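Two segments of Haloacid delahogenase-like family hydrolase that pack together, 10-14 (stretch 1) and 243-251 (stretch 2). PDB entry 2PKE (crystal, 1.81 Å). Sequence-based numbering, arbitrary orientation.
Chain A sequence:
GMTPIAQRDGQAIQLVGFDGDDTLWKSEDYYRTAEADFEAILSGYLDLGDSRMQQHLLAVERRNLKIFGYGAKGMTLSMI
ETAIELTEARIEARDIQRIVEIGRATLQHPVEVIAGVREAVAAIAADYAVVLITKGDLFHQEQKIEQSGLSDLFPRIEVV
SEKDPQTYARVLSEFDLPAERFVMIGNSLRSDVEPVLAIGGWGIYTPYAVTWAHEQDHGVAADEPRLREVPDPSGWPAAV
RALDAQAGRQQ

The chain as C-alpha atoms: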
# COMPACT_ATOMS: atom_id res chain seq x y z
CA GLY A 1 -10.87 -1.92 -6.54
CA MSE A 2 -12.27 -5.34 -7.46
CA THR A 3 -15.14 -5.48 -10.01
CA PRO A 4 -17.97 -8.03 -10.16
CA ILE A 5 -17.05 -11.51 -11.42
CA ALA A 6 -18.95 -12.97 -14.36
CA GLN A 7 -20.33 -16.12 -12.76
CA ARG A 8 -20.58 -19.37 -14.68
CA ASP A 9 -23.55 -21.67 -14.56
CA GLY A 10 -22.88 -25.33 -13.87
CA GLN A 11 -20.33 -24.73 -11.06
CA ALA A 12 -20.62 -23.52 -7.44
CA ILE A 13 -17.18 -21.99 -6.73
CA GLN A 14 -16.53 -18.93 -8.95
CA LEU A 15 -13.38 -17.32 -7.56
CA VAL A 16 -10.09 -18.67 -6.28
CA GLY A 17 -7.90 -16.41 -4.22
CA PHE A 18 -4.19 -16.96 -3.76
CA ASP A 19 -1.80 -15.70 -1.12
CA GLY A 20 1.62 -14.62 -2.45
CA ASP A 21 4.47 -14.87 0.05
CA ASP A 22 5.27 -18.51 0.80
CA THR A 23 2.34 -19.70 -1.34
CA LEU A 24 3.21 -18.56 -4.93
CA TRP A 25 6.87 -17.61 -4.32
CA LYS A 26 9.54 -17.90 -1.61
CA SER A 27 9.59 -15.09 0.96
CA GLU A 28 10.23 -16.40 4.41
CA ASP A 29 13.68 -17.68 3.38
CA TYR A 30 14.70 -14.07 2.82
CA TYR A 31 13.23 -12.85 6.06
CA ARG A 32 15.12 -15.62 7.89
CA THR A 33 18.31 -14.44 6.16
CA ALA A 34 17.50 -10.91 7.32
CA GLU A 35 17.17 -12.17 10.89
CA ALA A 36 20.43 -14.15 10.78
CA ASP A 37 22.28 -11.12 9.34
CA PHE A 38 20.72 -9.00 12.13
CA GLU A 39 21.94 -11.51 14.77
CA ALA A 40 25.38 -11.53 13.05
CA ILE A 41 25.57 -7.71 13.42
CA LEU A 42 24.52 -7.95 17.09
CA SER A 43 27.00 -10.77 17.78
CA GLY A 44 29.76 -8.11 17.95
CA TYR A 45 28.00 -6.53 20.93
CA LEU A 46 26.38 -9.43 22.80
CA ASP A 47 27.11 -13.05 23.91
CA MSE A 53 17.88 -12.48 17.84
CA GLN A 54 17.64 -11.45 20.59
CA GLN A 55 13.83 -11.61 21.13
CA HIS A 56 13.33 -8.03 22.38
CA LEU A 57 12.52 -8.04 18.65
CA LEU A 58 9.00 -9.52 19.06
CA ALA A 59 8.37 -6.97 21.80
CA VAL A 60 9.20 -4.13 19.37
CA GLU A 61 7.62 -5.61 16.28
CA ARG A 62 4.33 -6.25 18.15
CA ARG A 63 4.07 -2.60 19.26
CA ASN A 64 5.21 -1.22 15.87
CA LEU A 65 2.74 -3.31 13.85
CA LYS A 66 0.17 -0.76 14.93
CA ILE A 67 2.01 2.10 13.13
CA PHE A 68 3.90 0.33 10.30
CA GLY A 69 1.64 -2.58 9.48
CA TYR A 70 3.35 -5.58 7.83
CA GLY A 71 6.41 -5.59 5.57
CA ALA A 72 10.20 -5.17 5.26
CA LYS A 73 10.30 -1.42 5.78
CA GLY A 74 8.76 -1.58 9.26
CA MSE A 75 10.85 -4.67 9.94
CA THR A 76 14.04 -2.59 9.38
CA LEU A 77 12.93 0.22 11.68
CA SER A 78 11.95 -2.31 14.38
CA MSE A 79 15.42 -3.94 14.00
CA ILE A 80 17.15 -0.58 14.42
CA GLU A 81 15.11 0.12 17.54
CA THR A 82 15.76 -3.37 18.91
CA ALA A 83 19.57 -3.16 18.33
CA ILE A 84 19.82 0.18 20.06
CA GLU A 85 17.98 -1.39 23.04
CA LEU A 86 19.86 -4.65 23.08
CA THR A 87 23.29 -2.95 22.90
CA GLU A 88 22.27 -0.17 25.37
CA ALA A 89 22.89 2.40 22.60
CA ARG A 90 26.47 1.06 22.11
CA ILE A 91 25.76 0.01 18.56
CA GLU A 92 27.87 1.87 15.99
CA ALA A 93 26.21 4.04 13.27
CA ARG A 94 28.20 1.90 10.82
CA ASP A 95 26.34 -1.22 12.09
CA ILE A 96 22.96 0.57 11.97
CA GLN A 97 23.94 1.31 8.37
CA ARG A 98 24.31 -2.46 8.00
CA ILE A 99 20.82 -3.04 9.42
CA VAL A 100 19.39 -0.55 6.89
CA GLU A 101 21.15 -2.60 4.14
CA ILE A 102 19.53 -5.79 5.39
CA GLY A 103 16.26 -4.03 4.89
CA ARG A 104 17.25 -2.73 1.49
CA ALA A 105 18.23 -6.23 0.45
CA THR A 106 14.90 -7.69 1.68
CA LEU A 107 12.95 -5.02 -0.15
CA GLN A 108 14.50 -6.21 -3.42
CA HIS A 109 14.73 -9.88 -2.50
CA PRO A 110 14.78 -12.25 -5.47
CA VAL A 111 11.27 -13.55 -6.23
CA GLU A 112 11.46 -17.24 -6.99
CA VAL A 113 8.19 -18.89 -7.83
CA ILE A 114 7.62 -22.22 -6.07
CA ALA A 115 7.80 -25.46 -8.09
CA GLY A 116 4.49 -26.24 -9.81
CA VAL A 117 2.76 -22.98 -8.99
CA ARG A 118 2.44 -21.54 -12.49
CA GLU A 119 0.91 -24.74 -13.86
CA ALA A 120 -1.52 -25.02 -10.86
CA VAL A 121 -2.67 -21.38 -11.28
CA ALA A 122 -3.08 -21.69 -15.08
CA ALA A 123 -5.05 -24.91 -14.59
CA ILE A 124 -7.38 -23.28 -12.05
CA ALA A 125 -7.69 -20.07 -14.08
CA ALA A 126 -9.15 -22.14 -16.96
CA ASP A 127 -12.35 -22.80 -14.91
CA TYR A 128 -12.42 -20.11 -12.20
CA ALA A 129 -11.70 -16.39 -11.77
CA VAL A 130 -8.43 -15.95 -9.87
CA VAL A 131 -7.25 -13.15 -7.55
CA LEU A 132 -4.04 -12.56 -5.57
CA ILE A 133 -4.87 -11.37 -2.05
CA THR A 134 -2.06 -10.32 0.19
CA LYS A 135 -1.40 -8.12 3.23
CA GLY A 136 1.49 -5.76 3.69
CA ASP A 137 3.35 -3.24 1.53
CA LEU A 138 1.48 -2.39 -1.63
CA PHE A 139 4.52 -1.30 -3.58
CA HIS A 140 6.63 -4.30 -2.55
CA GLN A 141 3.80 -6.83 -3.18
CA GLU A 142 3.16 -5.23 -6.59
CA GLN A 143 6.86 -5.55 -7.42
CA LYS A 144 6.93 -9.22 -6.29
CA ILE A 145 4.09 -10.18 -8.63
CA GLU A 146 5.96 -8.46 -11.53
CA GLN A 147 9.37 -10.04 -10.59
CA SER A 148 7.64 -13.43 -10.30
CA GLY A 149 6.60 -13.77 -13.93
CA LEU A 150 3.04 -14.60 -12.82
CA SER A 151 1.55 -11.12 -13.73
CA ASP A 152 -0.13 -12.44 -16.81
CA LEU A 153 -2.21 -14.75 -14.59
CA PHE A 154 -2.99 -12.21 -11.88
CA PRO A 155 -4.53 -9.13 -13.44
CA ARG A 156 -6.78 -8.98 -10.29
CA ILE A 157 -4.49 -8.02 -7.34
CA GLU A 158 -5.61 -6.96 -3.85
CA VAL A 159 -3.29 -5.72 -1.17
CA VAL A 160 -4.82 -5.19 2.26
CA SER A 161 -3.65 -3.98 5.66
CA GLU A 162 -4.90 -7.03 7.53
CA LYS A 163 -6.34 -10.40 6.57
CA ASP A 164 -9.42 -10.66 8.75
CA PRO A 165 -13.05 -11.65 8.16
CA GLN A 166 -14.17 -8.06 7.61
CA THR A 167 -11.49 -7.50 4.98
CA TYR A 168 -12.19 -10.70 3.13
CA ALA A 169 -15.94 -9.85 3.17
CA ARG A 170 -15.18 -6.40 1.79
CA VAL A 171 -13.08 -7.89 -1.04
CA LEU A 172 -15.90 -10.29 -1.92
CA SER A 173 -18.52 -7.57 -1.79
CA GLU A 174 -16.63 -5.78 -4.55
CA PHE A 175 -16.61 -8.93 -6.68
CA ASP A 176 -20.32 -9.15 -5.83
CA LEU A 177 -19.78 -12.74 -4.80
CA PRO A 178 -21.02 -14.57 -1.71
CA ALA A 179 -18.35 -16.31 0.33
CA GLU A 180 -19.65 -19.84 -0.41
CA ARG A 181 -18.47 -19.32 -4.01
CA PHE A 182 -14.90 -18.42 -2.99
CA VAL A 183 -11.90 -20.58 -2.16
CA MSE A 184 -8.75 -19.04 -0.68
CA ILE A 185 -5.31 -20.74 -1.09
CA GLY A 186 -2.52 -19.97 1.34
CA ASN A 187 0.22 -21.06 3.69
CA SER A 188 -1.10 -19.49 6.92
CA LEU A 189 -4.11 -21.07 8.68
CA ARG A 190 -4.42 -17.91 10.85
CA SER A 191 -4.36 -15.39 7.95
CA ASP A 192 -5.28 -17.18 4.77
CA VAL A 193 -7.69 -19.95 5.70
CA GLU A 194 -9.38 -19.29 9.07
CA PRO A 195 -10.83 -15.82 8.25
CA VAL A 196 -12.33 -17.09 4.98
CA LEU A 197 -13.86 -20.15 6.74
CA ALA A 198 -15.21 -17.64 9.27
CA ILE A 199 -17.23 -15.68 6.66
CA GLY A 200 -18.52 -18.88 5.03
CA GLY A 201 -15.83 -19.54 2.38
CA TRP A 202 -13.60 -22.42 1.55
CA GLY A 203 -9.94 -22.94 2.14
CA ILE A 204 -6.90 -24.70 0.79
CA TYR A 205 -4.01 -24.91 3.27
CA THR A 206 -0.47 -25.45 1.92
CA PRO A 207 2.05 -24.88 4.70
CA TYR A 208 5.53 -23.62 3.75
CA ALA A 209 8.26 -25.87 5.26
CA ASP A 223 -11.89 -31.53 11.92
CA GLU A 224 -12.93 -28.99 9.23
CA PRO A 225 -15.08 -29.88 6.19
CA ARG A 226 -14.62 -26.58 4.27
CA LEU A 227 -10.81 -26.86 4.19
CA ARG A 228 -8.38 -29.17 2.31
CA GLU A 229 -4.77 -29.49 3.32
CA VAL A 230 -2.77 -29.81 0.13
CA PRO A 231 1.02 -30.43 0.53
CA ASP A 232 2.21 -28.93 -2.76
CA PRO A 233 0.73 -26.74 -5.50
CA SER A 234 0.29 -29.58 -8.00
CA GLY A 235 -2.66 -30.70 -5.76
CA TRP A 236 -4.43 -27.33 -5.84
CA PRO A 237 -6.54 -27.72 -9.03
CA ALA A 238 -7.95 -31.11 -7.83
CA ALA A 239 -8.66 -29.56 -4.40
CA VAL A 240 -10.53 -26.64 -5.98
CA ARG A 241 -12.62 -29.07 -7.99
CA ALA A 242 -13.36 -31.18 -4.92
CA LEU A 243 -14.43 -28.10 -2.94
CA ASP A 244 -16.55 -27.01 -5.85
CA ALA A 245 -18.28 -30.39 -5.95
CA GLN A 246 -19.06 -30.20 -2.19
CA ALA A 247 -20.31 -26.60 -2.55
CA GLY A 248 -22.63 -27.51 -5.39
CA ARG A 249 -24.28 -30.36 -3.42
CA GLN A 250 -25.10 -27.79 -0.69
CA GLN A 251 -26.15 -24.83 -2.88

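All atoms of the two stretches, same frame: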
# COMPACT_ATOMS: atom_id res chain seq x y z
N GLY A 10 -23.42 -23.98 -13.87
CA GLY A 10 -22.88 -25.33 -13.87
C GLY A 10 -21.71 -25.58 -12.94
O GLY A 10 -21.12 -26.65 -13.02
N GLN A 11 -21.35 -24.58 -12.12
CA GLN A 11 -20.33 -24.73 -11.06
C GLN A 11 -20.73 -23.87 -9.86
O GLN A 11 -21.46 -22.88 -10.01
CB GLN A 11 -18.91 -24.36 -11.55
CG GLN A 11 -18.68 -22.88 -11.74
CD GLN A 11 -17.41 -22.59 -12.52
OE1 GLN A 11 -17.29 -23.01 -13.67
NE2 GLN A 11 -16.46 -21.88 -11.90
N ALA A 12 -20.24 -24.22 -8.67
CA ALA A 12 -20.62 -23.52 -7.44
C ALA A 12 -19.53 -22.50 -7.07
O ALA A 12 -19.83 -21.32 -6.91
CB ALA A 12 -20.87 -24.49 -6.30
N ILE A 13 -18.27 -22.92 -7.02
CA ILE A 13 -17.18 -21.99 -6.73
C ILE A 13 -16.91 -21.13 -7.98
O ILE A 13 -16.87 -21.64 -9.09
CB ILE A 13 -15.89 -22.74 -6.28
CG1 ILE A 13 -16.07 -23.46 -4.95
CG2 ILE A 13 -14.60 -21.82 -6.31
CD1 ILE A 13 -16.57 -22.63 -3.86
N GLN A 14 -16.75 -19.82 -7.82
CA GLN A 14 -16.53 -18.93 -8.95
C GLN A 14 -15.19 -18.21 -8.91
O GLN A 14 -14.74 -17.71 -9.94
CB GLN A 14 -17.64 -17.87 -9.01
CG GLN A 14 -19.06 -18.42 -9.14
CD GLN A 14 -19.34 -19.02 -10.46
OE1 GLN A 14 -18.65 -18.72 -11.45
NE2 GLN A 14 -20.38 -19.88 -10.53
N LEU A 243 -13.70 -29.10 -3.72
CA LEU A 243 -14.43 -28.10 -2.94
C LEU A 243 -15.64 -27.61 -3.71
O LEU A 243 -16.72 -27.47 -3.13
CB LEU A 243 -13.52 -26.95 -2.50
CG LEU A 243 -12.53 -27.38 -1.37
CD1 LEU A 243 -11.44 -26.27 -1.22
CD2 LEU A 243 -13.26 -27.68 -0.08
N ASP A 244 -15.47 -27.39 -5.01
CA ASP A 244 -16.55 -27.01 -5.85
C ASP A 244 -17.64 -28.05 -5.88
O ASP A 244 -18.81 -27.70 -5.88
CB ASP A 244 -16.03 -26.73 -7.24
CG ASP A 244 -17.08 -26.13 -8.17
OD1 ASP A 244 -18.23 -25.88 -7.79
OD2 ASP A 244 -16.72 -25.92 -9.33
N ALA A 245 -17.28 -29.32 -5.93
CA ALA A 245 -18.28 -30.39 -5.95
C ALA A 245 -19.12 -30.38 -4.67
O ALA A 245 -20.32 -30.43 -4.72
CB ALA A 245 -17.62 -31.73 -6.14
N GLN A 246 -18.44 -30.27 -3.53
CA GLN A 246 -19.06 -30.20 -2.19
C GLN A 246 -20.00 -28.99 -2.10
O GLN A 246 -21.14 -29.10 -1.64
CB GLN A 246 -17.93 -30.10 -1.17
CG GLN A 246 -18.34 -30.12 0.31
CD GLN A 246 -17.14 -30.19 1.31
OE1 GLN A 246 -16.01 -30.47 0.93
NE2 GLN A 246 -17.42 -29.88 2.58
N ALA A 247 -19.52 -27.85 -2.58
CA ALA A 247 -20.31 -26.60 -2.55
C ALA A 247 -21.62 -26.72 -3.34
O ALA A 247 -22.71 -26.25 -2.93
CB ALA A 247 -19.44 -25.43 -3.10
N GLY A 248 -21.49 -27.31 -4.51
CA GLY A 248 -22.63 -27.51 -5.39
C GLY A 248 -23.69 -28.44 -4.81
O GLY A 248 -24.85 -28.21 -5.01
N ARG A 249 -23.30 -29.46 -4.06
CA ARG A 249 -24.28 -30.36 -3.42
C ARG A 249 -25.05 -29.64 -2.29
O ARG A 249 -26.11 -30.10 -1.88
CB ARG A 249 -23.56 -31.58 -2.84
CG ARG A 249 -23.18 -32.65 -3.82
CD ARG A 249 -22.64 -33.88 -3.13
NE ARG A 249 -21.24 -33.77 -2.70
CZ ARG A 249 -20.18 -34.02 -3.47
NH1 ARG A 249 -20.31 -34.42 -4.72
NH2 ARG A 249 -18.95 -33.88 -2.99
N GLN A 250 -24.50 -28.54 -1.79
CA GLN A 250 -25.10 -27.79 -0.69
C GLN A 250 -25.82 -26.53 -1.13
O GLN A 250 -26.40 -25.87 -0.29
CB GLN A 250 -24.02 -27.36 0.28
CG GLN A 250 -23.19 -28.49 0.87
CD GLN A 250 -22.16 -27.96 1.84
OE1 GLN A 250 -21.95 -26.75 1.94
NE2 GLN A 250 -21.50 -28.86 2.55
N GLN A 251 -25.77 -26.19 -2.41
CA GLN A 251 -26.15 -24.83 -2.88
C GLN A 251 -25.93 -24.71 -4.37
O GLN A 251 -24.95 -24.11 -4.86
CB GLN A 251 -25.36 -23.72 -2.16
OXT GLN A 251 -26.75 -25.22 -5.13

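How do the two backbones lie against each other? Residues 10-14 form an irregular segment without helix or strand, while 243 onward belongs to a helix that begins earlier in the chain and runs close to the C-terminus. Within that helix Ala247 N donates to Leu243 O at 2.9 Å and Gly248 N to Asp244 O at 3.0 Å, so the turn that meets the other stretch has its own backbone bonds in place. The loop comes closest at two points: Ala12 CA lies 4.9 Å from Gly248 CA, and Ile13 CA lies 5.1 Å from Asp244 CA. Gly248 and Asp244 are one helical turn apart, so two consecutive loop residues span a single turn. Small residues, Ala12, Ala247 and Gly248, meet here, although a side chain's first carbon at Gly248 would find room.

What polar interaction fixes the loop on the helix? Asp244 supplies it through one carboxylate oxygen. Ala12 N donates to Asp244 OD1 at 2.8 Å, and Ile13 N donates to the same Asp244 OD1 at 3.1 Å, with N-H...O angles of 151° and 162°. Two successive amides thus converge on a single acceptor, which gives the buried acid partners and satisfies loop amides that no regular secondary structure engages. The CA-to-CB bond of Asp244 points sideways, but its t rotamer at chi1 brings the carboxylate to the loop. The other oxygen is bonded elsewhere in the structure, and Gln11 CB rests 3.5 Å from Asp244 OD2. An aspartate suits this place, since its short side chain carries a two-oxygen acceptor just far enough from the helix to reach the loop backbone.

Which apolar surfaces close the contact? The side chains of Ala12 and Ile13 both start out toward the helix. Ala12 CB sits 3.6 Å from Ala247 CB and 3.4 Å from Gly248 N, so its methyl packs directly on the helix backbone as well as on a neighbouring methyl. Ile13, with chi1 and chi2 both m, reaches across the helix surface: Ile13 CD1 lies 4.1 Å from Ala247 CB, and Ile13 CG1 lies 4.0 Å from Asp244 CB. Ala247 therefore meets both loop residues with one methyl. The whole contact buries 255 Å², a modest area in which Asp244, Ala12 and Ile13 are the most covered residues.

How do the remaining residues support this arrangement? Gln11 folds its side chain back onto its own segment, and Gln11 NE2 donates to Ile13 O at 2.8 Å, a bond that bridges the residues flanking Ala12 and helps hold the loop in shape while its amides face Asp244. Gly10 makes no contact with the helix, but its positive phi of 81° is a conformation that favours glycine. On the helix, the CA-to-CB bonds of Ala245 and Arg249 point away from the loop, and the end of the Gln246 side chain also leads away, leaving Asp244 and Ala247 as the principal side chains of the contact.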